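Local coordinates for aminoacyl-tRNA synthetase-interacting multifunctional protein p43 (PDB 6IPA), which probably binds tRNA through its C-terminal EMAP II-like domain, as a multifunctional partner of aminoacyl-tRNA synthetases in the malaria parasite Plasmodium vivax, at residues A[41-44]-A[45-48]; A[130-133]-A[134-138]. All blocks are in the same frame, centred on the assembly; numbering follows the deposited sequence.

Interaction 1: A[41-44]-A[45-48]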
ATOM      1  N   ASP A  41       4.023 -17.792  -1.364  1.00 48.55           N
ATOM      2  CA  ASP A  41       3.841 -17.164  -0.001  1.00 50.42           C
ATOM      3  C   ASP A  41       5.217 -16.748   0.534  1.00 51.09           C
ATOM      4  O   ASP A  41       5.815 -17.411   1.373  1.00 50.51           O
ATOM      5  CB  ASP A  41       3.087 -18.067   1.015  1.00 49.59           C
ATOM      6  CG  ASP A  41       2.979 -17.434   2.445  1.00 50.77           C
ATOM      7  OD1 ASP A  41       3.225 -16.211   2.588  1.00 47.54           O
ATOM      8  OD2 ASP A  41       2.654 -18.163   3.444  1.00 50.02           O
ATOM      9  N   ASP A  42       5.724 -15.645   0.026  1.00 49.75           N
ATOM     10  CA  ASP A  42       7.056 -15.230   0.393  1.00 49.67           C
ATOM     11  C   ASP A  42       6.995 -13.716   0.341  1.00 48.25           C
ATOM     12  O   ASP A  42       6.852 -13.115  -0.728  1.00 47.51           O
ATOM     13  CB  ASP A  42       8.069 -15.822  -0.589  1.00 49.77           C
ATOM     14  CG  ASP A  42       9.463 -15.258  -0.431  1.00 52.82           C
ATOM     15  OD1 ASP A  42       9.775 -14.607   0.606  1.00 52.70           O
ATOM     16  OD2 ASP A  42      10.259 -15.474  -1.378  1.00 54.47           O
ATOM     17  N   ILE A  43       7.094 -13.098   1.503  1.00 45.65           N
ATOM     18  CA  ILE A  43       6.859 -11.686   1.569  1.00 46.59           C
ATOM     19  C   ILE A  43       8.046 -10.870   1.070  1.00 45.45           C
ATOM     20  O   ILE A  43       7.900  -9.691   0.756  1.00 46.21           O
ATOM     21  CB  ILE A  43       6.398 -11.271   2.965  1.00 48.40           C
ATOM     22  CG1 ILE A  43       6.014  -9.796   2.964  1.00 49.93           C
ATOM     23  CG2 ILE A  43       7.475 -11.552   4.006  1.00 49.65           C
ATOM     24  CD1 ILE A  43       5.267  -9.363   4.181  1.00 50.26           C
ATOM     25  N   THR A  44       9.210 -11.495   0.932  1.00 45.16           N
ATOM     26  CA  THR A  44      10.385 -10.792   0.403  1.00 43.65           C
ATOM     27  C   THR A  44      10.128 -10.345  -1.042  1.00 41.78           C
ATOM     28  O   THR A  44      10.801  -9.468  -1.568  1.00 41.93           O
ATOM     29  CB  THR A  44      11.627 -11.689   0.494  1.00 44.16           C
ATOM     30  OG1 THR A  44      11.439 -12.846  -0.324  1.00 46.58           O
ATOM     31  CG2 THR A  44      11.869 -12.128   1.946  1.00 43.49           C
ATOM     32  N   ARG A  45       9.111 -10.943  -1.656  1.00 40.54           N
ATOM     33  CA  ARG A  45       8.833 -10.753  -3.070  1.00 40.04           C
ATOM     34  C   ARG A  45       8.013  -9.513  -3.360  1.00 39.74           C
ATOM     35  O   ARG A  45       8.011  -9.039  -4.484  1.00 39.13           O
ATOM     36  CB  ARG A  45       8.126 -11.976  -3.646  1.00 39.34           C
ATOM     37  CG  ARG A  45       9.053 -13.155  -3.819  1.00 39.37           C
ATOM     38  CD  ARG A  45       8.382 -14.405  -4.373  1.00 38.27           C
ATOM     39  NE  ARG A  45       8.152 -14.229  -5.781  1.00 38.80           N
ATOM     40  CZ  ARG A  45       7.514 -15.096  -6.559  1.00 39.82           C
ATOM     41  NH1 ARG A  45       7.041 -16.271  -6.077  1.00 40.16           N
ATOM     42  NH2 ARG A  45       7.349 -14.783  -7.836  1.00 39.35           N
ATOM     43  N   LEU A  46       7.330  -9.001  -2.335  1.00 39.25           N
ATOM     44  CA  LEU A  46       6.658  -7.721  -2.391  1.00 37.03           C
ATOM     45  C   LEU A  46       7.623  -6.600  -2.124  1.00 34.83           C
ATOM     46  O   LEU A  46       8.345  -6.635  -1.161  1.00 32.06           O
ATOM     47  CB  LEU A  46       5.521  -7.626  -1.336  1.00 36.87           C
ATOM     48  CG  LEU A  46       4.503  -8.751  -1.321  1.00 36.55           C
ATOM     49  CD1 LEU A  46       3.392  -8.434  -0.354  1.00 36.40           C
ATOM     50  CD2 LEU A  46       3.968  -9.001  -2.707  1.00 36.55           C
ATOM     51  N   ASN A  47       7.524  -5.556  -2.948  1.00 35.53           N
ATOM     52  CA  ASN A  47       8.201  -4.243  -2.709  1.00 34.28           C
ATOM     53  C   ASN A  47       7.247  -3.241  -2.232  1.00 35.18           C
ATOM     54  O   ASN A  47       6.672  -2.578  -3.048  1.00 37.31           O
ATOM     55  CB  ASN A  47       8.724  -3.679  -4.013  1.00 33.49           C
ATOM     56  CG  ASN A  47       9.618  -2.521  -3.815  1.00 33.03           C
ATOM     57  OD1 ASN A  47      10.269  -2.378  -2.780  1.00 33.25           O
ATOM     58  ND2 ASN A  47       9.712  -1.697  -4.829  1.00 33.16           N
ATOM     59  N   ILE A  48       7.074  -3.130  -0.916  1.00 37.09           N
ATOM     60  CA  ILE A  48       6.175  -2.195  -0.268  1.00 36.16           C
ATOM     61  C   ILE A  48       6.940  -0.946   0.180  1.00 36.37           C
ATOM     62  O   ILE A  48       7.824  -1.022   1.021  1.00 38.88           O
ATOM     63  CB  ILE A  48       5.523  -2.863   0.963  1.00 37.52           C
ATOM     64  CG1 ILE A  48       4.532  -3.948   0.515  1.00 37.65           C
ATOM     65  CG2 ILE A  48       4.765  -1.834   1.791  1.00 38.28           C
ATOM     66  CD1 ILE A  48       4.122  -4.906   1.618  1.00 37.91           C
TER
HETATM   67  O   HOH W   1       7.897  -7.006   1.804  1.00 46.02           O
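R45 folds back over D42, three residues earlier. R45 CB lies 3.4 Å from D42 O, the carbonyl that also accepts the backbone N-H of R45, with R45 N 3.3 Å from D42 O. R45 CG is 3.6 Å from D42 OD2 and comes near D42 O as well. CD passes along the same carboxylate oxygen and approaches D42 CB. The two side chains cross at about a right angle. The chain then bends at chi3 (75°), and the guanidinium does not grip D42: R45 NE stays 5.0 Å from D42 OD2. Its NH2 makes a salt bridge with D154 instead.

The backbone here is a short 3-10 turn. L46 N donates to I43 O at 3.2 Å. D42 CG is anti to the backbone N (chi1 170°). D42 OD1 accepts the backbone N-H of T44, two residues on, which makes an Asx turn at the start of the 3-10 segment. T44 OG1 bonds D42 OD1 at 2.6 Å, on its syn side but tilted 33° out of the carboxylate plane. T44 N comes from further above the same face, so two bonds fix the rotation of the carboxylate.

On the apolar side, I43 CG1 faces L46 CD1 at 4.4 Å. L46 also packs on F166 and I169 of helix 165-169. A water lies within hydrogen-bonding distance of I43 O and L46 O, just ahead of strand 48-58.

Interaction 2: A[130-133]-A[134-138]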
ATOM      1  N   LEU A 130      -2.916   2.349   6.156  1.00 41.49           N
ATOM      2  CA  LEU A 130      -1.760   1.953   7.014  1.00 40.80           C
ATOM      3  C   LEU A 130      -0.889   3.168   7.038  1.00 39.01           C
ATOM      4  O   LEU A 130      -0.830   3.884   6.051  1.00 42.49           O
ATOM      5  CB  LEU A 130      -1.006   0.742   6.453  1.00 40.22           C
ATOM      6  CG  LEU A 130      -1.860  -0.510   6.201  1.00 40.81           C
ATOM      7  CD1 LEU A 130      -1.013  -1.626   5.617  1.00 39.95           C
ATOM      8  CD2 LEU A 130      -2.610  -0.977   7.471  1.00 41.59           C
ATOM      9  N   ALA A 131      -0.298   3.458   8.176  1.00 37.78           N
ATOM     10  CA  ALA A 131       0.461   4.684   8.343  1.00 38.65           C
ATOM     11  C   ALA A 131       1.876   4.401   8.894  1.00 39.07           C
ATOM     12  O   ALA A 131       2.027   3.631   9.875  1.00 38.22           O
ATOM     13  CB  ALA A 131      -0.287   5.644   9.280  1.00 38.88           C
ATOM     14  N   PRO A 132       2.903   5.020   8.270  1.00 39.75           N
ATOM     15  CA  PRO A 132       4.261   5.015   8.818  1.00 41.64           C
ATOM     16  C   PRO A 132       4.363   6.067   9.826  1.00 42.82           C
ATOM     17  O   PRO A 132       3.810   7.089   9.612  1.00 48.26           O
ATOM     18  CB  PRO A 132       5.141   5.441   7.635  1.00 41.31           C
ATOM     19  CG  PRO A 132       4.218   6.173   6.725  1.00 40.96           C
ATOM     20  CD  PRO A 132       2.893   5.471   6.870  1.00 39.88           C
ATOM     21  N   PRO A 133       5.079   5.839  10.929  1.00 45.89           N
ATOM     22  CA  PRO A 133       5.307   6.982  11.797  1.00 46.95           C
ATOM     23  C   PRO A 133       5.980   8.097  11.028  1.00 47.37           C
ATOM     24  O   PRO A 133       6.519   7.883   9.958  1.00 50.31           O
ATOM     25  CB  PRO A 133       6.234   6.435  12.871  1.00 48.02           C
ATOM     26  CG  PRO A 133       5.961   4.971  12.874  1.00 49.24           C
ATOM     27  CD  PRO A 133       5.699   4.611  11.448  1.00 46.51           C
ATOM     28  N   ASP A 134       5.925   9.297  11.550  1.00 49.21           N
ATOM     29  CA  ASP A 134       6.393  10.438  10.783  1.00 50.48           C
ATOM     30  C   ASP A 134       7.898  10.329  10.724  1.00 48.82           C
ATOM     31  O   ASP A 134       8.469   9.604  11.526  1.00 50.73           O
ATOM     32  CB  ASP A 134       5.918  11.753  11.420  1.00 51.44           C
ATOM     33  CG  ASP A 134       4.395  11.915  11.373  1.00 50.57           C
ATOM     34  OD1 ASP A 134       3.823  11.832  10.262  1.00 45.07           O
ATOM     35  OD2 ASP A 134       3.794  12.145  12.455  1.00 51.65           O
ATOM     36  N   GLY A 135       8.517  10.992   9.748  1.00 48.60           N
ATOM     37  CA  GLY A 135       9.996  11.011   9.593  1.00 48.97           C
ATOM     38  C   GLY A 135      10.547  10.062   8.541  1.00 47.60           C
ATOM     39  O   GLY A 135      11.717  10.086   8.204  1.00 50.39           O
ATOM     40  N   VAL A 136       9.678   9.222   8.017  1.00 45.72           N
ATOM     41  CA  VAL A 136      10.022   8.288   6.978  1.00 42.69           C
ATOM     42  C   VAL A 136      10.329   9.016   5.667  1.00 42.91           C
ATOM     43  O   VAL A 136       9.961  10.145   5.496  1.00 43.56           O
ATOM     44  CB  VAL A 136       8.863   7.322   6.813  1.00 41.56           C
ATOM     45  CG1 VAL A 136       8.738   6.476   8.093  1.00 41.33           C
ATOM     46  CG2 VAL A 136       7.556   8.088   6.516  1.00 41.76           C
ATOM     47  N   ASN A 137      11.063   8.383   4.769  1.00 43.34           N
ATOM     48  CA  ASN A 137      11.434   8.984   3.513  1.00 43.94           C
ATOM     49  C   ASN A 137      10.667   8.309   2.424  1.00 42.59           C
ATOM     50  O   ASN A 137      10.405   7.135   2.504  1.00 40.31           O
ATOM     51  CB  ASN A 137      12.911   8.764   3.218  1.00 46.27           C
ATOM     52  CG  ASN A 137      13.794   9.450   4.210  1.00 49.70           C
ATOM     53  OD1 ASN A 137      14.751   8.858   4.743  1.00 54.69           O
ATOM     54  ND2 ASN A 137      13.506  10.718   4.454  1.00 49.59           N
ATOM     55  N   VAL A 138      10.332   9.068   1.400  1.00 42.36           N
ATOM     56  CA  VAL A 138       9.705   8.545   0.238  1.00 42.77           C
ATOM     57  C   VAL A 138      10.709   7.568  -0.287  1.00 44.15           C
ATOM     58  O   VAL A 138      11.889   7.886  -0.359  1.00 47.50           O
ATOM     59  CB  VAL A 138       9.422   9.644  -0.857  1.00 43.52           C
ATOM     60  CG1 VAL A 138       8.215  10.503  -0.464  1.00 45.26           C
ATOM     61  CG2 VAL A 138      10.632  10.535  -1.153  1.00 42.76           C
TER
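P132 and V136 pack against each other at about a right angle. P132 CB touches both valine methyls. P132 CB is 3.8 Å from V136 CG2, and the same distance from V136 CG1. P132 CG extends the contact, 3.9 Å from V136 CG2. The valine is set with CG1 anti to its carbonyl carbon (chi1 -66°), and this turns both methyls back toward the prolines.

The methyls also cover a carbonyl. P133 O lies 3.2 Å from V136 CG1, a tight fit, and 3.6 Å from V136 CG2. The contact is one of shape, with no hydrogen bond joining 130-133 to 134-138.

Between the two side chains the backbone makes a type II beta turn from P133 to V136. D134 and G135 hold its two central positions. G135 has a positive phi of 100°, where a side chain would jam against the carbonyl oxygen of D134. D134 is exposed, and its side chain sets out away from 130-133.

The turn belongs to the loop that links strand 126-129 to strand 143-144. Its inner side faces two strands. P132 rests on Y97 and L99 of strand 97-101 and also touches I194. V136 touches Y97 too, and shares S189 of strand 185-189 with P133.

How the interactions relate
Interaction 1 comes first along the chain and closes before interaction 2 opens. Their centres lie 19 Å apart. The nearest atoms are about 7 Å apart, so the two do not touch. Residues 41-48 lead into strand 48-58, a central strand of the antiparallel sheet in the region assigned to the tRNA-binding (OB clan) family. Residues 130-138 follow strand 126-129 of the branched eight-stranded sheet, but lean on strand 97-101, which pairs with 48-58. Interaction 1 also borders helix 165-169. Both turns therefore meet the same four-stranded sheet at different strands, 48-58 through chain continuity and 97-101 through side chains.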